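Long-range contact in glutathione S-transferase omega-like 2 (Saccharomyces cerevisiae, PDB 5LKB), which acts as a glutathione-dependent 1-Cys thiol transferase and reduces dehydroascorbate and dimethylarsinic acid: residues 243-254 with 308-319. Residues are numbered along the deposited sequence; the frame is centred on the assembly and turned at random.
Sequences FEHLDKVEKILS and NFTSIRAGYPFI
Glu250 reaches the first turn of helix 317-329 because its CG lies anti to the backbone N (chi1 180°) and its chain then bends at chi2 (74°). The carboxylate takes two backbone N-H groups there. Phe318 N gives a nearly straight 2.8 Å bond to Glu250 OE2, on the syn lone pair. Ile319 N gives one of 2.8 Å to Glu250 OE1, also on the syn side but tilted from the carboxylate plane. The carboxylate thus sits at the N-terminal end of the helix, where the helix dipole would probably favour its ionised form. Ile319 packs as a knob into a hole formed by Leu246, Val249, Glu250 and Leu253. Both segments belong to the all-helical C-terminal domain of the GST fold, away from the glutathione site. Here the long helix 232-264 packs against the first turn of helix 317-329 and against the loop and short helix 312-315 that lead into it. Tyr316 OH donates to Asp247 OD1 at 2.8 Å, meeting it from above the carboxylate plane. The same hydroxyl lies in plane at the edge of the Phe243 ring. A phenylalanine in place of Tyr316 would probably leave Asp247 OD1 without this donor. Phe243 and Phe309 form an offset stack, with centroids 4.5 Å apart and planes at 13°. Phe309 CB sits over the centre of the Phe243 ring. Phe309 also makes a cation-pi contact with Lys364 of the second subunit.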
ATOM      1  N   PHE A 243     -14.445   2.741   3.305  1.00 14.83           N
ATOM      2  CA  PHE A 243     -14.620   1.345   3.670  1.00 15.36           C
ATOM      3  C   PHE A 243     -16.016   1.064   4.217  1.00 16.03           C
ATOM      4  O   PHE A 243     -16.553  -0.012   3.973  1.00 18.06           O
ATOM      5  CB  PHE A 243     -13.481   0.873   4.624  1.00 16.15           C
ATOM      6  CG  PHE A 243     -12.189   0.621   3.863  1.00 14.49           C
ATOM      7  CD1 PHE A 243     -12.016  -0.567   3.204  1.00 15.01           C
ATOM      8  CD2 PHE A 243     -11.246   1.623   3.720  1.00 14.59           C
ATOM      9  CE1 PHE A 243     -10.880  -0.801   2.404  1.00 14.77           C
ATOM     10  CE2 PHE A 243     -10.095   1.403   2.933  1.00 15.22           C
ATOM     11  CZ  PHE A 243      -9.948   0.218   2.282  1.00 14.90           C
ATOM     12  N   GLU A 244     -16.634   2.034   4.891  1.00 20.11           N
ATOM     13  CA  GLU A 244     -17.999   1.839   5.381  1.00 19.20           C
ATOM     14  C   GLU A 244     -18.952   1.607   4.213  1.00 18.68           C
ATOM     15  O   GLU A 244     -19.839   0.741   4.281  1.00 20.62           O
ATOM     16  CB  GLU A 244     -18.429   3.049   6.191  1.00 20.71           C
ATOM     17  CG  GLU A 244     -19.880   3.081   6.624  1.00 31.28           C
ATOM     18  CD  GLU A 244     -20.226   4.402   7.294  1.00 35.20           C
ATOM     19  OE1 GLU A 244     -19.302   5.103   7.753  1.00 41.04           O
ATOM     20  OE2 GLU A 244     -21.420   4.762   7.316  1.00 39.18           O
ATOM     21  N   HIS A 245     -18.705   2.298   3.111  1.00 17.66           N
ATOM     22  CA  HIS A 245     -19.555   2.159   1.945  1.00 18.80           C
ATOM     23  C   HIS A 245     -19.191   0.986   1.073  1.00 19.64           C
ATOM     24  O   HIS A 245     -20.079   0.410   0.418  1.00 19.56           O
ATOM     25  CB  HIS A 245     -19.673   3.477   1.212  1.00 19.25           C
ATOM     26  CG  HIS A 245     -20.491   4.442   1.986  1.00 19.91           C
ATOM     27  ND1 HIS A 245     -19.943   5.220   2.986  1.00 20.15           N
ATOM     28  CD2 HIS A 245     -21.828   4.714   1.957  1.00 22.45           C
ATOM     29  CE1 HIS A 245     -20.906   5.963   3.516  1.00 25.43           C
ATOM     30  NE2 HIS A 245     -22.053   5.689   2.897  1.00 24.71           N
ATOM     31  N   LEU A 246     -17.927   0.582   1.035  1.00 17.76           N
ATOM     32  CA  LEU A 246     -17.642  -0.698   0.401  1.00 16.60           C
ATOM     33  C   LEU A 246     -18.331  -1.840   1.142  1.00 17.36           C
ATOM     34  O   LEU A 246     -18.787  -2.809   0.531  1.00 18.67           O
ATOM     35  CB  LEU A 246     -16.128  -0.953   0.333  1.00 17.14           C
ATOM     36  CG  LEU A 246     -15.256  -0.098  -0.592  1.00 15.19           C
ATOM     37  CD1 LEU A 246     -13.772  -0.349  -0.349  1.00 17.06           C
ATOM     38  CD2 LEU A 246     -15.607  -0.334  -2.032  1.00 15.39           C
ATOM     39  N   ASP A 247     -18.389  -1.755   2.473  1.00 19.67           N
ATOM     40  CA  ASP A 247     -19.139  -2.732   3.244  1.00 18.73           C
ATOM     41  C   ASP A 247     -20.598  -2.779   2.798  1.00 19.37           C
ATOM     42  O   ASP A 247     -21.157  -3.869   2.681  1.00 21.13           O
ATOM     43  CB  ASP A 247     -19.057  -2.413   4.730  1.00 21.04           C
ATOM     44  CG  ASP A 247     -17.662  -2.631   5.292  1.00 22.48           C
ATOM     45  OD1 ASP A 247     -16.850  -3.340   4.652  1.00 21.16           O
ATOM     46  OD2 ASP A 247     -17.464  -2.143   6.422  1.00 25.05           O
ATOM     47  N   LYS A 248     -21.174  -1.615   2.497  1.00 20.05           N
ATOM     48  CA  LYS A 248     -22.570  -1.546   2.017  1.00 18.32           C
ATOM     49  C   LYS A 248     -22.733  -2.252   0.674  1.00 22.19           C
ATOM     50  O   LYS A 248     -23.673  -3.052   0.493  1.00 21.93           O
ATOM     51  CB  LYS A 248     -23.052  -0.097   1.954  1.00 21.11           C
ATOM     52  CG  LYS A 248     -23.211   0.499   3.336  1.00 26.14           C
ATOM     53  CD  LYS A 248     -23.800   1.895   3.324  1.00 27.85           C
ATOM     54  CE  LYS A 248     -23.613   2.578   4.671  1.00 30.13           C
ATOM     55  NZ  LYS A 248     -24.398   3.886   4.623  1.00 34.49           N
ATOM     56  N   VAL A 249     -21.805  -1.997  -0.262  1.00 21.37           N
ATOM     57  CA  VAL A 249     -21.838  -2.655  -1.567  1.00 17.88           C
ATOM     58  C   VAL A 249     -21.683  -4.156  -1.419  1.00 20.33           C
ATOM     59  O   VAL A 249     -22.374  -4.939  -2.071  1.00 20.47           O
ATOM     60  CB  VAL A 249     -20.763  -2.066  -2.496  1.00 15.96           C
ATOM     61  CG1 VAL A 249     -20.717  -2.852  -3.847  1.00 19.04           C
ATOM     62  CG2 VAL A 249     -20.979  -0.627  -2.712  1.00 19.29           C
ATOM     63  N   GLU A 250     -20.688  -4.585  -0.609  1.00 18.04           N
ATOM     64  CA  GLU A 250     -20.434  -5.993  -0.373  1.00 18.24           C
ATOM     65  C   GLU A 250     -21.677  -6.732   0.159  1.00 19.02           C
ATOM     66  O   GLU A 250     -21.925  -7.877  -0.243  1.00 18.25           O
ATOM     67  CB  GLU A 250     -19.249  -6.130   0.604  1.00 20.96           C
ATOM     68  CG  GLU A 250     -18.851  -7.531   0.960  1.00 19.38           C
ATOM     69  CD  GLU A 250     -18.109  -8.287  -0.153  1.00 16.97           C
ATOM     70  OE1 GLU A 250     -17.756  -7.680  -1.213  1.00 19.69           O
ATOM     71  OE2 GLU A 250     -17.937  -9.523  -0.006  1.00 21.85           O
ATOM     72  N   LYS A 251     -22.404  -6.099   1.096  1.00 20.61           N
ATOM     73  CA  LYS A 251     -23.659  -6.644   1.639  1.00 22.48           C
ATOM     74  C   LYS A 251     -24.713  -6.818   0.542  1.00 20.99           C
ATOM     75  O   LYS A 251     -25.315  -7.896   0.410  1.00 24.04           O
ATOM     76  CB  LYS A 251     -24.163  -5.734   2.770  1.00 22.82           C
ATOM     77  CG  LYS A 251     -25.532  -6.120   3.337  1.00 28.67           C
ATOM     78  CD  LYS A 251     -25.549  -7.495   3.935  1.00 29.73           C
ATOM     79  CE  LYS A 251     -26.914  -7.777   4.658  1.00 37.88           C
ATOM     80  NZ  LYS A 251     -27.208  -9.255   4.696  1.00 43.56           N
ATOM     81  N   ILE A 252     -24.862  -5.814  -0.306  1.00 23.04           N
ATOM     82  CA  ILE A 252     -25.814  -5.892  -1.406  1.00 21.27           C
ATOM     83  C   ILE A 252     -25.491  -7.077  -2.289  1.00 24.08           C
ATOM     84  O   ILE A 252     -26.365  -7.876  -2.653  1.00 24.35           O
ATOM     85  CB  ILE A 252     -25.797  -4.590  -2.212  1.00 19.55           C
ATOM     86  CG1 ILE A 252     -26.527  -3.475  -1.458  1.00 24.02           C
ATOM     87  CG2 ILE A 252     -26.458  -4.774  -3.619  1.00 22.03           C
ATOM     88  CD1 ILE A 252     -26.346  -2.112  -2.076  1.00 24.56           C
ATOM     89  N   LEU A 253     -24.213  -7.192  -2.685  1.00 20.96           N
ATOM     90  CA  LEU A 253     -23.806  -8.276  -3.559  1.00 21.14           C
ATOM     91  C   LEU A 253     -23.855  -9.643  -2.882  1.00 23.56           C
ATOM     92  O   LEU A 253     -24.180 -10.637  -3.532  1.00 23.21           O
ATOM     93  CB  LEU A 253     -22.409  -7.993  -4.121  1.00 20.35           C
ATOM     94  CG  LEU A 253     -22.319  -6.818  -5.044  1.00 21.22           C
ATOM     95  CD1 LEU A 253     -20.918  -6.546  -5.482  1.00 21.91           C
ATOM     96  CD2 LEU A 253     -23.202  -7.044  -6.299  1.00 19.27           C
ATOM     97  N   SER A 254     -23.517  -9.727  -1.579  1.00 20.33           N
ATOM     98  CA  SER A 254     -23.621 -10.987  -0.857  1.00 22.16           C
ATOM     99  C   SER A 254     -25.074 -11.468  -0.795  1.00 23.17           C
ATOM    100  O   SER A 254     -25.361 -12.636  -1.059  1.00 25.45           O
ATOM    101  CB  SER A 254     -23.049 -10.803   0.548  1.00 22.69           C
ATOM    102  OG  SER A 254     -23.170 -11.976   1.385  1.00 29.13           O
ATOM    103  N   ASN A 308      -6.454   1.648   2.542  1.00 12.87           N
ATOM    104  CA  ASN A 308      -5.718   0.400   2.727  1.00 14.43           C
ATOM    105  C   ASN A 308      -6.087  -0.386   3.969  1.00 15.02           C
ATOM    106  O   ASN A 308      -5.299  -1.222   4.394  1.00 14.76           O
ATOM    107  CB  ASN A 308      -4.211   0.642   2.644  1.00 13.54           C
ATOM    108  CG  ASN A 308      -3.647   1.278   3.878  1.00 14.30           C
ATOM    109  OD1 ASN A 308      -4.345   1.950   4.624  1.00 13.62           O
ATOM    110  ND2 ASN A 308      -2.336   1.063   4.090  1.00 14.82           N
ATOM    111  N   PHE A 309      -7.284  -0.220   4.521  1.00 14.02           N
ATOM    112  CA  PHE A 309      -7.747  -1.145   5.575  1.00 14.07           C
ATOM    113  C   PHE A 309      -7.564  -2.584   5.140  1.00 16.89           C
ATOM    114  O   PHE A 309      -7.150  -3.462   5.911  1.00 16.04           O
ATOM    115  CB  PHE A 309      -9.229  -0.917   5.933  1.00 17.09           C
ATOM    116  CG  PHE A 309      -9.570   0.434   6.614  1.00 16.45           C
ATOM    117  CD1 PHE A 309      -8.649   1.477   6.772  1.00 18.12           C
ATOM    118  CD2 PHE A 309     -10.866   0.637   7.138  1.00 17.29           C
ATOM    119  CE1 PHE A 309      -9.029   2.715   7.345  1.00 19.17           C
ATOM    120  CE2 PHE A 309     -11.195   1.820   7.739  1.00 17.14           C
ATOM    121  CZ  PHE A 309     -10.315   2.853   7.825  1.00 18.46           C
ATOM    122  N   THR A 310      -7.948  -2.842   3.892  1.00 14.65           N
ATOM    123  CA  THR A 310      -7.802  -4.098   3.197  1.00 14.20           C
ATOM    124  C   THR A 310      -7.859  -3.782   1.714  1.00 15.47           C
ATOM    125  O   THR A 310      -8.005  -2.613   1.318  1.00 16.11           O
ATOM    126  CB  THR A 310      -8.872  -5.095   3.621  1.00 16.81           C
ATOM    127  OG1 THR A 310      -8.582  -6.389   3.080  1.00 18.39           O
ATOM    128  CG2 THR A 310     -10.212  -4.606   3.243  1.00 16.55           C
ATOM    129  N   SER A 311      -7.713  -4.825   0.902  1.00 15.05           N
ATOM    130  CA  SER A 311      -7.843  -4.712  -0.550  1.00 14.82           C
ATOM    131  C   SER A 311      -9.136  -5.375  -0.974  1.00 14.78           C
ATOM    132  O   SER A 311      -9.805  -6.073  -0.203  1.00 16.18           O
ATOM    133  CB  SER A 311      -6.659  -5.404  -1.233  1.00 16.47           C
ATOM    134  OG  SER A 311      -6.621  -6.739  -0.979  1.00 17.87           O
ATOM    135  N   ILE A 312      -9.550  -5.089  -2.208  1.00 13.69           N
ATOM    136  CA  ILE A 312     -10.693  -5.820  -2.771  1.00 15.37           C
ATOM    137  C   ILE A 312     -10.426  -7.317  -2.786  1.00 14.28           C
ATOM    138  O   ILE A 312     -11.238  -8.119  -2.298  1.00 16.01           O
ATOM    139  CB  ILE A 312     -11.016  -5.337  -4.188  1.00 15.51           C
ATOM    140  CG1 ILE A 312     -11.397  -3.831  -4.187  1.00 15.01           C
ATOM    141  CG2 ILE A 312     -12.144  -6.170  -4.821  1.00 16.02           C
ATOM    142  CD1 ILE A 312     -12.562  -3.441  -3.327  1.00 16.16           C
ATOM    143  N   ARG A 313      -9.270  -7.725  -3.296  1.00 14.34           N
ATOM    144  CA  ARG A 313      -9.037  -9.141  -3.510  1.00 14.63           C
ATOM    145  C   ARG A 313      -8.958  -9.882  -2.161  1.00 15.42           C
ATOM    146  O   ARG A 313      -9.391 -11.043  -2.056  1.00 20.74           O
ATOM    147  CB  ARG A 313      -7.748  -9.339  -4.314  1.00 13.89           C
ATOM    148  CG  ARG A 313      -6.453  -8.886  -3.629  1.00 15.04           C
ATOM    149  CD  ARG A 313      -5.268  -8.862  -4.575  1.00 14.91           C
ATOM    150  NE  ARG A 313      -5.482  -7.923  -5.669  1.00 13.58           N
ATOM    151  CZ  ARG A 313      -4.755  -7.856  -6.760  1.00 14.94           C
ATOM    152  NH1 ARG A 313      -3.659  -8.623  -6.918  1.00 14.77           N
ATOM    153  NH2 ARG A 313      -5.115  -7.041  -7.736  1.00 13.81           N
ATOM    154  N   ALA A 314      -8.425  -9.235  -1.129  1.00 16.96           N
ATOM    155  CA  ALA A 314      -8.317  -9.909   0.158  1.00 19.09           C
ATOM    156  C   ALA A 314      -9.524  -9.723   1.037  1.00 20.88           C
ATOM    157  O   ALA A 314      -9.814 -10.608   1.842  1.00 24.53           O
ATOM    158  CB  ALA A 314      -7.120  -9.363   0.929  1.00 21.30           C
ATOM    159  N   GLY A 315     -10.231  -8.584   0.921  1.00 16.35           N
ATOM    160  CA  GLY A 315     -11.201  -8.218   1.926  1.00 18.44           C
ATOM    161  C   GLY A 315     -12.664  -8.198   1.520  1.00 17.03           C
ATOM    162  O   GLY A 315     -13.551  -8.072   2.364  1.00 18.91           O
ATOM    163  N   TYR A 316     -12.926  -8.247   0.227  1.00 16.59           N
ATOM    164  CA  TYR A 316     -14.269  -8.036  -0.303  1.00 16.99           C
ATOM    165  C   TYR A 316     -14.613  -9.121  -1.318  1.00 17.33           C
ATOM    166  O   TYR A 316     -14.619  -8.880  -2.523  1.00 16.03           O
ATOM    167  CB  TYR A 316     -14.419  -6.642  -0.912  1.00 17.38           C
ATOM    168  CG  TYR A 316     -14.456  -5.605   0.148  1.00 15.97           C
ATOM    169  CD1 TYR A 316     -15.608  -5.366   0.886  1.00 16.87           C
ATOM    170  CD2 TYR A 316     -13.315  -4.869   0.469  1.00 16.94           C
ATOM    171  CE1 TYR A 316     -15.656  -4.446   1.880  1.00 18.80           C
ATOM    172  CE2 TYR A 316     -13.338  -3.957   1.511  1.00 18.49           C
ATOM    173  CZ  TYR A 316     -14.526  -3.729   2.213  1.00 17.19           C
ATOM    174  OH  TYR A 316     -14.548  -2.817   3.222  1.00 20.34           O
ATOM    175  N   PRO A 317     -14.940 -10.328  -0.863  1.00 19.46           N
ATOM    176  CA  PRO A 317     -15.106 -11.440  -1.816  1.00 17.75           C
ATOM    177  C   PRO A 317     -16.220 -11.246  -2.849  1.00 18.85           C
ATOM    178  O   PRO A 317     -16.042 -11.641  -4.006  1.00 18.47           O
ATOM    179  CB  PRO A 317     -15.382 -12.663  -0.920  1.00 20.54           C
ATOM    180  CG  PRO A 317     -15.359 -12.183   0.447  1.00 29.10           C
ATOM    181  CD  PRO A 317     -15.080 -10.733   0.540  1.00 20.86           C
ATOM    182  N   PHE A 318     -17.348 -10.642  -2.469  1.00 19.38           N
ATOM    183  CA  PHE A 318     -18.412 -10.482  -3.446  1.00 19.76           C
ATOM    184  C   PHE A 318     -18.112  -9.367  -4.440  1.00 19.62           C
ATOM    185  O   PHE A 318     -18.348  -9.531  -5.647  1.00 17.36           O
ATOM    186  CB  PHE A 318     -19.785 -10.391  -2.748  1.00 20.96           C
ATOM    187  CG  PHE A 318     -20.160 -11.700  -2.136  1.00 24.14           C
ATOM    188  CD1 PHE A 318     -20.590 -12.745  -2.951  1.00 22.36           C
ATOM    189  CD2 PHE A 318     -19.996 -11.931  -0.778  1.00 27.06           C
ATOM    190  CE1 PHE A 318     -20.876 -13.965  -2.428  1.00 28.88           C
ATOM    191  CE2 PHE A 318     -20.290 -13.176  -0.251  1.00 27.03           C
ATOM    192  CZ  PHE A 318     -20.738 -14.191  -1.086  1.00 28.24           C
ATOM    193  N   ILE A 319     -17.610  -8.213  -3.977  1.00 15.80           N
ATOM    194  CA  ILE A 319     -17.122  -7.217  -4.937  1.00 16.64           C
ATOM    195  C   ILE A 319     -16.044  -7.823  -5.840  1.00 17.60           C
ATOM    196  O   ILE A 319     -16.006  -7.548  -7.050  1.00 16.57           O
ATOM    197  CB  ILE A 319     -16.619  -5.956  -4.218  1.00 15.60           C
ATOM    198  CG1 ILE A 319     -17.722  -5.242  -3.414  1.00 18.04           C
ATOM    199  CG2 ILE A 319     -15.986  -5.010  -5.207  1.00 16.13           C
ATOM    200  CD1 ILE A 319     -17.244  -4.083  -2.539  1.00 15.36           C
TER